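Local coordinates for protein xyloglucanase (Paenibacillus pabuli, PDB 2JEP) that hydrolyses internal beta-1,4-glucosidic bonds of xyloglucan, a plant cell-wall polysaccharide, as a family 5 glycoside hydrolase, at residues W46-Q51 with F374-N379; E182-N187 with P225-N230; Q163-F168 with G215-R220; Y317-G322 with Y354-V359. All coordinates share one frame; numbering follows the deposited sequence. Where two conformers were deposited one is given.

Contact 1. Residues W46-Q51 with F374-N379; sequences WNLGNQ and FNRSNN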
loop_
_atom_site.group_PDB
_atom_site.type_symbol
_atom_site.label_atom_id
_atom_site.label_comp_id
_atom_site.label_asym_id
_atom_site.label_seq_id
_atom_site.Cartn_x
_atom_site.Cartn_y
_atom_site.Cartn_z
ATOM N N TRP A 46 -0.177 8.579 -3.313
ATOM C CA TRP A 46 0.179 8.068 -4.625
ATOM C C TRP A 46 1.274 7.027 -4.455
ATOM O O TRP A 46 2.253 7.252 -3.748
ATOM C CB TRP A 46 0.618 9.224 -5.499
ATOM C CG TRP A 46 1.011 8.923 -6.914
ATOM C CD1 TRP A 46 0.210 8.948 -8.000
ATOM C CD2 TRP A 46 2.339 8.619 -7.391
ATOM N NE1 TRP A 46 0.960 8.682 -9.152
ATOM C CE2 TRP A 46 2.270 8.489 -8.790
ATOM C CE3 TRP A 46 3.586 8.478 -6.765
ATOM C CZ2 TRP A 46 3.399 8.225 -9.571
ATOM C CZ3 TRP A 46 4.698 8.220 -7.540
ATOM C CH2 TRP A 46 4.594 8.089 -8.924
ATOM N N ASN A 47 1.114 5.871 -5.104
ATOM C CA ASN A 47 2.121 4.821 -5.078
ATOM C C ASN A 47 3.132 4.994 -6.186
ATOM O O ASN A 47 2.768 5.154 -7.358
ATOM C CB ASN A 47 1.489 3.449 -5.334
ATOM C CG ASN A 47 0.852 2.823 -4.126
ATOM O OD1 ASN A 47 1.526 2.105 -3.358
ATOM N ND2 ASN A 47 -0.455 3.052 -3.964
ATOM N N LEU A 48 4.389 4.874 -5.810
ATOM C CA LEU A 48 5.499 4.810 -6.740
ATOM C C LEU A 48 5.623 3.363 -7.236
ATOM O O LEU A 48 6.556 2.625 -6.906
ATOM C CB LEU A 48 6.767 5.318 -6.031
ATOM C CG LEU A 48 8.077 5.380 -6.830
ATOM C CD1 LEU A 48 7.995 6.373 -7.993
ATOM C CD2 LEU A 48 9.240 5.758 -5.888
ATOM N N GLY A 49 4.620 2.942 -7.997
ATOM C CA GLY A 49 4.479 1.549 -8.331
ATOM C C GLY A 49 5.414 1.097 -9.442
ATOM O O GLY A 49 5.817 1.888 -10.314
ATOM N N ASN A 50 5.666 -0.210 -9.464
ATOM C CA ASN A 50 6.522 -0.844 -10.449
ATOM C C ASN A 50 7.906 -0.180 -10.487
ATOM O O ASN A 50 8.486 0.067 -11.559
ATOM C CB ASN A 50 5.850 -0.887 -11.833
ATOM C CG ASN A 50 4.785 -1.951 -11.930
ATOM O OD1 ASN A 50 4.300 -2.453 -10.909
ATOM N ND2 ASN A 50 4.365 -2.252 -13.161
ATOM N N GLN A 51 8.453 0.057 -9.290
ATOM C CA GLN A 51 9.817 0.571 -9.159
ATOM C C GLN A 51 10.598 -0.293 -8.194
ATOM O O GLN A 51 11.087 -1.355 -8.605
ATOM C CB GLN A 51 9.835 2.073 -8.815
ATOM C CG GLN A 51 9.082 2.959 -9.859
ATOM C CD GLN A 51 9.884 3.534 -11.024
ATOM O OE1 GLN A 51 9.423 4.519 -11.626
ATOM N NE2 GLN A 51 11.055 2.947 -11.357
ATOM N N PHE A 374 0.922 9.778 -14.788
ATOM C CA PHE A 374 2.076 10.561 -15.253
ATOM C C PHE A 374 2.900 9.713 -16.207
ATOM O O PHE A 374 2.934 8.493 -16.077
ATOM C CB PHE A 374 2.971 10.947 -14.071
ATOM C CG PHE A 374 2.257 11.710 -12.999
ATOM C CD1 PHE A 374 2.198 13.106 -13.023
ATOM C CD2 PHE A 374 1.675 11.049 -11.935
ATOM C CE1 PHE A 374 1.542 13.803 -12.031
ATOM C CE2 PHE A 374 1.011 11.745 -10.936
ATOM C CZ PHE A 374 0.938 13.114 -10.985
ATOM N N ASN A 375 3.558 10.372 -17.162
ATOM C CA ASN A 375 4.564 9.710 -17.981
ATOM C C ASN A 375 5.908 9.976 -17.309
ATOM O O ASN A 375 6.362 11.113 -17.196
ATOM C CB ASN A 375 4.544 10.136 -19.453
ATOM C CG ASN A 375 5.602 9.408 -20.274
ATOM O OD1 ASN A 375 6.773 9.420 -19.910
ATOM N ND2 ASN A 375 5.200 8.760 -21.364
ATOM N N ARG A 376 6.482 8.890 -16.794
ATOM C CA ARG A 376 7.717 8.980 -16.040
ATOM C C ARG A 376 8.927 9.259 -16.921
ATOM O O ARG A 376 9.928 9.704 -16.447
ATOM C CB ARG A 376 7.912 7.721 -15.219
ATOM C CG ARG A 376 6.807 7.539 -14.209
ATOM C CD ARG A 376 6.992 6.386 -13.242
ATOM N NE ARG A 376 5.765 6.182 -12.465
ATOM C CZ ARG A 376 5.587 5.199 -11.587
ATOM N NH1 ARG A 376 6.586 4.415 -11.238
ATOM N NH2 ARG A 376 4.411 5.003 -11.035
ATOM N N SER A 377 8.820 9.031 -18.216
ATOM C CA SER A 377 9.900 9.431 -19.124
ATOM C C SER A 377 10.099 10.916 -19.253
ATOM O O SER A 377 11.220 11.319 -19.531
ATOM C CB SER A 377 9.615 8.904 -20.512
ATOM O OG SER A 377 9.683 7.526 -20.444
ATOM N N ASN A 378 9.046 11.744 -19.097
ATOM C CA ASN A 378 9.180 13.229 -19.171
ATOM C C ASN A 378 8.491 14.067 -18.109
ATOM O O ASN A 378 8.399 15.295 -18.258
ATOM C CB ASN A 378 8.861 13.761 -20.573
ATOM C CG ASN A 378 7.448 13.528 -20.976
ATOM O OD1 ASN A 378 7.084 13.614 -22.168
ATOM N ND2 ASN A 378 6.626 13.247 -20.012
ATOM N N ASN A 379 8.024 13.433 -17.040
ATOM C CA ASN A 379 7.321 14.106 -15.977
ATOM C C ASN A 379 6.252 14.965 -16.499
ATOM O O ASN A 379 6.102 16.114 -16.084
ATOM C CB ASN A 379 8.252 14.950 -15.112
ATOM C CG ASN A 379 9.228 14.128 -14.454
ATOM O OD1 ASN A 379 8.844 13.143 -13.891
ATOM N ND2 ASN A 379 10.548 14.427 -14.613
#
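R376 reaches over to G49 and Q51 with its chain extended from CG to NE, and its NH1 feeds two oxygens. The carbonyl O of G49 is 2.8 Å from R376 NH1 and takes that nitrogen within its own carbonyl plane. The second bond, fairly straight, runs from R376 NH1 to Q51 OE1, at 2.9 Å; this oxygen sits in the guanidinium plane. Q51 can present it because its chain is bent at chi2 (-91°), which lays the amide beside the arginine: amide and guanidinium run alongside in opposite senses, nearly coplanar. One face of the guanidinium is covered by W46 CH2 and by L48 CD1, the latter 4.0 Å from R376 NH1. All this sits at the seam of the TIM barrel, where the chain leaves the first strand, 45-48, and meets the hairpin 374-375/380-381 that follows the last strand, 357-362. W46 holds CG anti to its backbone N (chi1 -179°), sending the indole toward F374. F374 answers with its edge, in an offset edge-to-face pair whose planes stand 81° apart, and F374 CE2 comes to 3.5 Å from W46 NE1. D362 serves both the indole of W46 and the arginine: one carboxylate oxygen accepts from W46 NE1, the other forms a salt bridge with R376 NH2.

Contact 2. Residues E182-N187 with P225-N230; sequences EVFDGN and PGWNTN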
loop_
_atom_site.group_PDB
_atom_site.type_symbol
_atom_site.label_atom_id
_atom_site.label_comp_id
_atom_site.label_asym_id
_atom_site.label_seq_id
_atom_site.Cartn_x
_atom_site.Cartn_y
_atom_site.Cartn_z
ATOM N N GLU A 182 0.652 -7.675 0.556
ATOM C CA GLU A 182 -0.516 -8.539 0.397
ATOM C C GLU A 182 -0.078 -9.964 0.694
ATOM O O GLU A 182 0.612 -10.600 -0.104
ATOM C CB GLU A 182 -1.063 -8.455 -1.030
ATOM C CG GLU A 182 -1.545 -7.069 -1.385
ATOM C CD GLU A 182 -2.027 -6.920 -2.826
ATOM O OE1 GLU A 182 -1.751 -7.813 -3.673
ATOM O OE2 GLU A 182 -2.685 -5.883 -3.115
ATOM N N VAL A 183 -0.422 -10.409 1.898
ATOM C CA VAL A 183 0.112 -11.650 2.488
ATOM C C VAL A 183 -1.031 -12.638 2.670
ATOM O O VAL A 183 -2.015 -12.380 3.366
ATOM C CB VAL A 183 0.853 -11.311 3.796
ATOM C CG1 VAL A 183 1.199 -12.539 4.634
ATOM C CG2 VAL A 183 2.138 -10.524 3.449
ATOM N N PHE A 184 -0.914 -13.758 1.957
ATOM C CA PHE A 184 -1.854 -14.852 2.011
ATOM C C PHE A 184 -1.178 -16.087 1.410
ATOM O O PHE A 184 0.037 -16.066 1.178
ATOM C CB PHE A 184 -3.219 -14.515 1.349
ATOM C CG PHE A 184 -3.236 -14.441 -0.172
ATOM C CD1 PHE A 184 -2.246 -13.818 -0.925
ATOM C CD2 PHE A 184 -4.361 -14.928 -0.837
ATOM C CE1 PHE A 184 -2.355 -13.761 -2.341
ATOM C CE2 PHE A 184 -4.469 -14.843 -2.216
ATOM C CZ PHE A 184 -3.461 -14.270 -2.962
ATOM N N ASP A 185 -1.960 -17.156 1.213
ATOM C CA ASP A 185 -1.453 -18.421 0.716
ATOM C C ASP A 185 -1.752 -18.615 -0.766
ATOM O O ASP A 185 -1.459 -19.705 -1.285
ATOM C CB ASP A 185 -2.004 -19.615 1.519
ATOM C CG ASP A 185 -3.521 -19.732 1.442
ATOM O OD1 ASP A 185 -4.143 -18.850 0.822
ATOM O OD2 ASP A 185 -4.045 -20.726 2.027
ATOM N N GLY A 186 -2.338 -17.621 -1.439
ATOM C CA GLY A 186 -2.771 -17.792 -2.841
ATOM C C GLY A 186 -4.245 -18.048 -3.098
ATOM O O GLY A 186 -4.699 -17.965 -4.268
ATOM N N ASN A 187 -4.987 -18.404 -2.058
ATOM C CA ASN A 187 -6.385 -18.803 -2.148
ATOM C C ASN A 187 -7.254 -17.604 -1.798
ATOM O O ASN A 187 -7.020 -16.946 -0.792
ATOM C CB ASN A 187 -6.585 -19.955 -1.130
ATOM C CG ASN A 187 -8.046 -20.385 -0.919
ATOM O OD1 ASN A 187 -8.998 -19.789 -1.426
ATOM N ND2 ASN A 187 -8.209 -21.428 -0.099
ATOM N N PRO A 225 -1.359 -4.784 7.654
ATOM C CA PRO A 225 -2.538 -5.328 7.038
ATOM C C PRO A 225 -3.066 -6.577 7.711
ATOM O O PRO A 225 -2.376 -7.197 8.508
ATOM C CB PRO A 225 -2.011 -5.714 5.655
ATOM C CG PRO A 225 -0.644 -6.272 5.980
ATOM C CD PRO A 225 -0.144 -5.440 7.145
ATOM N N GLY A 226 -4.281 -6.946 7.321
ATOM C CA GLY A 226 -4.767 -8.301 7.502
ATOM C C GLY A 226 -4.591 -9.124 6.236
ATOM O O GLY A 226 -3.760 -8.829 5.383
ATOM N N TRP A 227 -5.357 -10.200 6.139
ATOM C CA TRP A 227 -5.196 -11.207 5.101
ATOM C C TRP A 227 -5.420 -10.637 3.701
ATOM O O TRP A 227 -6.519 -10.168 3.385
ATOM C CB TRP A 227 -6.209 -12.323 5.352
ATOM C CG TRP A 227 -6.087 -13.510 4.469
ATOM C CD1 TRP A 227 -6.779 -13.772 3.327
ATOM C CD2 TRP A 227 -5.267 -14.656 4.713
ATOM N NE1 TRP A 227 -6.437 -15.003 2.841
ATOM C CE2 TRP A 227 -5.502 -15.569 3.666
ATOM C CE3 TRP A 227 -4.352 -15.002 5.719
ATOM C CZ2 TRP A 227 -4.871 -16.802 3.591
ATOM C CZ3 TRP A 227 -3.728 -16.219 5.649
ATOM C CH2 TRP A 227 -3.984 -17.110 4.591
ATOM N N ASN A 228 -4.378 -10.705 2.874
ATOM C CA ASN A 228 -4.459 -10.284 1.468
ATOM C C ASN A 228 -4.994 -8.870 1.295
ATOM O O ASN A 228 -5.570 -8.566 0.256
ATOM C CB ASN A 228 -5.272 -11.245 0.609
ATOM C CG ASN A 228 -4.910 -11.130 -0.843
ATOM O OD1 ASN A 228 -3.774 -10.745 -1.185
ATOM N ND2 ASN A 228 -5.846 -11.496 -1.709
ATOM N N THR A 229 -4.764 -8.005 2.272
ATOM C CA THR A 229 -5.279 -6.627 2.266
ATOM C C THR A 229 -6.788 -6.569 1.957
ATOM O O THR A 229 -7.293 -5.577 1.443
ATOM C CB THR A 229 -4.471 -5.662 1.387
ATOM O OG1 THR A 229 -4.501 -6.070 0.026
ATOM C CG2 THR A 229 -3.034 -5.528 1.876
ATOM N N ASN A 230 -7.497 -7.636 2.328
ATOM C CA ASN A 230 -8.914 -7.771 1.989
ATOM C C ASN A 230 -9.781 -7.235 3.130
ATOM O O ASN A 230 -9.704 -7.738 4.266
ATOM C CB ASN A 230 -9.198 -9.257 1.744
ATOM C CG ASN A 230 -10.618 -9.546 1.374
ATOM O OD1 ASN A 230 -11.506 -9.504 2.185
ATOM N ND2 ASN A 230 -10.817 -9.884 0.125
HETATM O O HOH W 1 -2.654 -10.484 -3.644
HETATM O O HOH W 2 -1.746 -8.571 3.535
HETATM O O HOH W 3 -7.528 -17.917 1.782
HETATM O O HOH W 4 -8.288 -14.999 0.627
#
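On the rim of the barrel end where family 5 enzymes carry their active site, E182, F184 and D185 meet W227, N228 and T229. F184 is the centrepiece. Its chi1 of 73°, with CG between backbone N and carbonyl carbon, places the ring against the N228 amide, which stacks on one face, planes 10° apart, with N228 OD1 3.4 Å from F184 CD1; G186 N lies over the centre of the other face. F184 CB lies over the five-membered ring of W227, 3.4 Å from W227 CE2, in a CH-pi contact. These are the loops after strands 175-178 and 222-225 of the TIM barrel, joined by N228 N donating to V183 O at 2.9 Å. An Asx turn, N187 N to D185 OD1, curls the first loop so that D185 OD1 lies at the indole edge, 3.5 Å from W227 CZ2. An alanine at F184 would probably uncover the N228 amide and leave it freer to turn away from the water it shares with E182. That water donates to both E182 OE1 and N228 OD1; Y135 and H264 also bond the E182 carboxylate, and T229 OG1 packs 3.4 Å from E182 CG. Another water, at the indole edge, accepts from W227 NE1 and reaches N187 O.

Contact 3. Residues Q163-F168 with G215-R220; sequences QIATKF and GNNNAR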
loop_
_atom_site.group_PDB
_atom_site.type_symbol
_atom_site.label_atom_id
_atom_site.label_comp_id
_atom_site.label_asym_id
_atom_site.label_seq_id
_atom_site.Cartn_x
_atom_site.Cartn_y
_atom_site.Cartn_z
ATOM N N GLN A 163 17.225 -4.084 10.414
ATOM C CA GLN A 163 18.116 -3.309 9.541
ATOM C C GLN A 163 17.429 -2.147 8.854
ATOM O O GLN A 163 17.983 -1.057 8.769
ATOM C CB GLN A 163 18.740 -4.236 8.504
ATOM C CG GLN A 163 19.677 -5.261 9.086
ATOM C CD GLN A 163 20.066 -6.266 8.058
ATOM O OE1 GLN A 163 20.914 -5.990 7.200
ATOM N NE2 GLN A 163 19.430 -7.427 8.096
ATOM N N ILE A 164 16.234 -2.370 8.320
ATOM C CA ILE A 164 15.529 -1.256 7.642
ATOM C C ILE A 164 15.220 -0.178 8.681
ATOM O O ILE A 164 15.451 1.016 8.464
ATOM C CB ILE A 164 14.197 -1.751 7.011
ATOM C CG1 ILE A 164 14.425 -2.820 5.947
ATOM C CG2 ILE A 164 13.400 -0.565 6.460
ATOM C CD1 ILE A 164 13.167 -3.629 5.598
ATOM N N ALA A 165 14.697 -0.589 9.836
ATOM C CA ALA A 165 14.330 0.391 10.852
ATOM C C ALA A 165 15.556 1.186 11.308
ATOM O O ALA A 165 15.514 2.405 11.420
ATOM C CB ALA A 165 13.635 -0.275 12.046
ATOM N N THR A 166 16.655 0.479 11.559
ATOM C CA THR A 166 17.886 1.143 11.987
ATOM C C THR A 166 18.325 2.197 10.947
ATOM O O THR A 166 18.708 3.309 11.306
ATOM C CB THR A 166 18.970 0.126 12.256
ATOM O OG1 THR A 166 18.573 -0.680 13.365
ATOM C CG2 THR A 166 20.306 0.791 12.583
ATOM N N LYS A 167 18.233 1.869 9.664
ATOM C CA LYS A 167 18.666 2.793 8.604
ATOM C C LYS A 167 17.880 4.108 8.671
ATOM O O LYS A 167 18.409 5.188 8.398
ATOM C CB LYS A 167 18.440 2.129 7.228
ATOM C CG LYS A 167 18.974 2.856 6.010
ATOM C CD LYS A 167 20.478 2.826 5.970
ATOM C CE LYS A 167 21.023 3.461 4.700
ATOM N NZ LYS A 167 22.491 3.628 4.829
ATOM N N PHE A 168 16.598 4.020 9.042
ATOM C CA PHE A 168 15.705 5.171 9.016
ATOM C C PHE A 168 15.320 5.711 10.395
ATOM O O PHE A 168 14.371 6.480 10.542
ATOM C CB PHE A 168 14.444 4.782 8.231
ATOM C CG PHE A 168 14.687 4.590 6.754
ATOM C CD1 PHE A 168 14.779 5.689 5.916
ATOM C CD2 PHE A 168 14.857 3.328 6.219
ATOM C CE1 PHE A 168 15.063 5.525 4.579
ATOM C CE2 PHE A 168 15.116 3.138 4.877
ATOM C CZ PHE A 168 15.219 4.267 4.048
ATOM N N GLY A 215 16.245 5.813 17.886
ATOM C CA GLY A 215 15.691 7.027 17.376
ATOM C C GLY A 215 14.205 7.192 17.555
ATOM O O GLY A 215 13.626 6.900 18.604
ATOM N N ASN A 216 13.575 7.618 16.478
ATOM C CA ASN A 216 12.154 7.869 16.491
ATOM C C ASN A 216 11.342 6.596 16.180
ATOM O O ASN A 216 10.119 6.670 16.077
ATOM C CB ASN A 216 11.826 8.954 15.464
ATOM C CG ASN A 216 10.405 9.461 15.575
ATOM O OD1 ASN A 216 9.924 9.758 16.668
ATOM N ND2 ASN A 216 9.700 9.531 14.442
ATOM N N ASN A 217 11.999 5.449 16.029
ATOM C CA ASN A 217 11.255 4.235 15.684
ATOM C C ASN A 217 10.338 3.757 16.794
ATOM O O ASN A 217 9.375 3.050 16.534
ATOM C CB ASN A 217 12.209 3.127 15.301
ATOM C CG ASN A 217 12.904 3.408 13.988
ATOM O OD1 ASN A 217 12.374 4.143 13.148
ATOM N ND2 ASN A 217 14.077 2.832 13.800
ATOM N N ASN A 218 10.613 4.140 18.037
ATOM C CA ASN A 218 9.734 3.768 19.112
ATOM C C ASN A 218 8.449 4.586 19.141
ATOM O O ASN A 218 7.510 4.224 19.853
ATOM C CB ASN A 218 10.475 3.758 20.456
ATOM C CG ASN A 218 10.838 5.124 20.942
ATOM O OD1 ASN A 218 10.762 6.091 20.220
ATOM N ND2 ASN A 218 11.244 5.205 22.212
ATOM N N ALA A 219 8.386 5.650 18.326
ATOM C CA ALA A 219 7.233 6.547 18.334
ATOM C C ALA A 219 6.467 6.648 17.032
ATOM O O ALA A 219 5.343 7.123 17.025
ATOM C CB ALA A 219 7.675 7.959 18.769
ATOM N N ARG A 220 7.069 6.232 15.918
ATOM C CA ARG A 220 6.468 6.508 14.618
ATOM C C ARG A 220 5.222 5.659 14.360
ATOM O O ARG A 220 4.978 4.655 15.023
ATOM C CB ARG A 220 7.480 6.360 13.500
ATOM C CG ARG A 220 7.742 4.957 13.053
ATOM C CD ARG A 220 8.636 4.881 11.801
ATOM N NE ARG A 220 9.991 5.338 12.089
ATOM C CZ ARG A 220 10.472 6.556 11.879
ATOM N NH1 ARG A 220 9.766 7.501 11.295
ATOM N NH2 ARG A 220 11.691 6.836 12.297
#
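N217 and R220 meet A165 and F168 on the outer layer of the TIM barrel, where the loop between helix 193-211 and strand 222-225 packs against the C-terminal end of helix 150-167. N216 comes first in the loop. Its carbonyl O accepts from A219 N, curling the segment into a tight turn, and lies over one face of the R220 guanidinium; its ND2 bonds D173. N217 carries the contact. CG stands anti to the carbonyl carbon (chi1 -69°), which carries the amide to the helix, where N217 ND2 donates to A165 O at 2.8 Å. The bond is fairly straight, but its donor comes from above the carbonyl plane, 70° out of it. This carbonyl belongs to the last helical turn, and the same nitrogen brushes A165 CB, 3.6 Å away. N217 ND2 also bonds T213 OG1. The other end of the amide is gripped by R220: R220 NE and R220 NH2 each approach N217 OD1 to 2.9 Å, a side-on grip on a single oxygen that fixes the rotation of the amide. An alanine at N217 would probably leave A165 O without this donor and R220 NE and R220 NH2 without their shared acceptor, the guanidinium then held by Y171 and L175. R220 closes the segment, its chain bent at chi3 (67°) to bring the guanidinium back to N217. Its NH1 goes on to L175 O and its NH2 to Y171 O; R220 NH2 also comes within 3.2 Å of F168 O, at too poor an angle for a hydrogen bond.

Contact 4. Residues Y317-G322 with Y354-V359; sequences YPVVIG and YKMVPV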
loop_
_atom_site.group_PDB
_atom_site.type_symbol
_atom_site.label_atom_id
_atom_site.label_comp_id
_atom_site.label_asym_id
_atom_site.label_seq_id
_atom_site.Cartn_x
_atom_site.Cartn_y
_atom_site.Cartn_z
ATOM N N TYR A 317 -7.557 3.573 15.404
ATOM C CA TYR A 317 -6.577 3.167 14.390
ATOM C C TYR A 317 -6.887 3.870 13.066
ATOM O O TYR A 317 -7.946 3.629 12.484
ATOM C CB TYR A 317 -6.632 1.659 14.157
ATOM C CG TYR A 317 -6.298 0.829 15.366
ATOM C CD1 TYR A 317 -4.988 0.503 15.653
ATOM C CD2 TYR A 317 -7.289 0.355 16.223
ATOM C CE1 TYR A 317 -4.648 -0.237 16.758
ATOM C CE2 TYR A 317 -6.961 -0.407 17.338
ATOM C CZ TYR A 317 -5.637 -0.716 17.595
ATOM O OH TYR A 317 -5.293 -1.484 18.676
ATOM N N PRO A 318 -5.970 4.708 12.585
ATOM C CA PRO A 318 -6.151 5.175 11.211
ATOM C C PRO A 318 -6.186 3.997 10.237
ATOM O O PRO A 318 -5.551 2.976 10.473
ATOM C CB PRO A 318 -4.894 6.022 10.959
ATOM C CG PRO A 318 -4.424 6.431 12.322
ATOM C CD PRO A 318 -4.732 5.232 13.181
ATOM N N VAL A 319 -6.924 4.164 9.153
ATOM C CA VAL A 319 -6.956 3.201 8.059
ATOM C C VAL A 319 -6.367 3.862 6.826
ATOM O O VAL A 319 -6.678 5.016 6.517
ATOM C CB VAL A 319 -8.392 2.715 7.795
ATOM C CG1 VAL A 319 -8.496 1.894 6.509
ATOM C CG2 VAL A 319 -8.875 1.886 8.990
ATOM N N VAL A 320 -5.484 3.113 6.166
ATOM C CA VAL A 320 -4.921 3.515 4.894
ATOM C C VAL A 320 -5.377 2.529 3.825
ATOM O O VAL A 320 -5.056 1.333 3.915
ATOM C CB VAL A 320 -3.368 3.554 4.965
ATOM C CG1 VAL A 320 -2.770 3.943 3.602
ATOM C CG2 VAL A 320 -2.896 4.521 6.069
ATOM N N ILE A 321 -6.121 3.036 2.846
ATOM C CA ILE A 321 -6.477 2.249 1.690
ATOM C C ILE A 321 -5.269 2.410 0.762
ATOM O O ILE A 321 -5.180 3.332 -0.069
ATOM C CB ILE A 321 -7.782 2.715 1.034
ATOM C CG1 ILE A 321 -8.931 2.698 2.062
ATOM C CG2 ILE A 321 -8.085 1.861 -0.200
ATOM C CD1 ILE A 321 -9.268 1.352 2.708
ATOM N N GLY A 322 -4.282 1.552 0.978
ATOM C CA GLY A 322 -2.952 1.756 0.431
ATOM C C GLY A 322 -2.802 1.619 -1.056
ATOM O O GLY A 322 -1.783 2.021 -1.597
ATOM N N TYR A 354 -15.080 8.562 5.548
ATOM C CA TYR A 354 -14.841 7.634 6.645
ATOM C C TYR A 354 -13.449 7.818 7.263
ATOM O O TYR A 354 -12.966 6.938 7.975
ATOM C CB TYR A 354 -15.106 6.189 6.212
ATOM C CG TYR A 354 -16.596 5.933 6.169
ATOM C CD1 TYR A 354 -17.347 6.032 7.328
ATOM C CD2 TYR A 354 -17.253 5.619 4.996
ATOM C CE1 TYR A 354 -18.701 5.835 7.317
ATOM C CE2 TYR A 354 -18.612 5.431 4.975
ATOM C CZ TYR A 354 -19.340 5.538 6.154
ATOM O OH TYR A 354 -20.706 5.377 6.168
ATOM N N LYS A 355 -12.859 8.990 7.023
ATOM C CA LYS A 355 -11.677 9.419 7.728
ATOM C C LYS A 355 -10.534 8.431 7.596
ATOM O O LYS A 355 -9.851 8.101 8.560
ATOM C CB LYS A 355 -12.021 9.703 9.199
ATOM C CG LYS A 355 -13.286 10.513 9.343
ATOM C CD LYS A 355 -13.148 11.852 8.727
ATOM N N MET A 356 -10.297 8.019 6.344
ATOM C CA MET A 356 -9.205 7.113 6.040
ATOM C C MET A 356 -8.460 7.612 4.805
ATOM O O MET A 356 -8.961 8.460 4.069
ATOM C CB MET A 356 -9.719 5.687 5.889
ATOM C CG MET A 356 -10.862 5.529 4.900
ATOM S SD MET A 356 -11.633 3.912 4.840
ATOM C CE MET A 356 -12.444 3.868 6.448
ATOM N N VAL A 357 -7.226 7.134 4.611
ATOM C CA VAL A 357 -6.349 7.729 3.601
ATOM C C VAL A 357 -6.421 6.940 2.303
ATOM O O VAL A 357 -6.098 5.756 2.296
ATOM C CB VAL A 357 -4.882 7.744 4.066
ATOM C CG1 VAL A 357 -3.972 8.358 2.997
ATOM C CG2 VAL A 357 -4.720 8.464 5.415
ATOM N N PRO A 358 -6.817 7.587 1.200
ATOM C CA PRO A 358 -6.835 6.885 -0.080
ATOM C C PRO A 358 -5.502 7.058 -0.805
ATOM O O PRO A 358 -5.057 8.189 -0.982
ATOM C CB PRO A 358 -7.953 7.591 -0.829
ATOM C CG PRO A 358 -7.916 9.015 -0.330
ATOM C CD PRO A 358 -7.310 8.975 1.070
ATOM N N VAL A 359 -4.871 5.951 -1.193
ATOM C CA VAL A 359 -3.586 5.981 -1.880
ATOM C C VAL A 359 -3.691 5.312 -3.259
ATOM O O VAL A 359 -3.920 4.121 -3.355
ATOM C CB VAL A 359 -2.485 5.289 -1.031
ATOM C CG1 VAL A 359 -1.107 5.496 -1.647
ATOM C CG2 VAL A 359 -2.515 5.798 0.440
#
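V320 lies beside V357 and I321 beside P358, parallel neighbours in the seventh and eighth strands of the TIM barrel, which helix 336-353 links in a beta-alpha-beta crossover. Three backbone bonds form the ladder: V357 N to V319 O at 2.9 Å, I321 N to V357 O at 2.8 Å and V359 N to I321 O at 2.9 Å. The strand directions differ by only 14°. V320 and V357 point to one face of the sheet, I321 and P358 to the other. V320 CG1, anti to its backbone N (chi1 178°), meets V359 CG2 at 3.7 Å, while V359 CB packs 3.4 Å from G322 O. At the entry to the strands M356 runs alongside V319, with M356 CB 3.8 Å from V319 CB.

Further out, K355 at positive phi is the C-prime residue of a Schellman motif that ends helix 336-353 and turns the chain into the eighth strand. Helix 298-313 covers V319 through M308, F312 and V313. At the far end G322 O accepts from N47 ND2 of the first strand.

Overall arrangement
From the N terminus, the first barrel strand opens contact 1, whose loop closes only at 374-379 and so encloses the other three. Helix 150-167 then opens contact 3, and the loop at 182-187 opens contact 2. Contact 3 closes at 215-220 before contact 2 closes at 225-230, so these two cross: one ties the outer layer, the other the rim beyond the fourth and fifth strands. Contact 4 follows in series and joins the seventh and eighth strands. It touches contact 1 directly where the first and last strands close the barrel. Contact 2 lies on the opposite side of the chain's centre from contact 1.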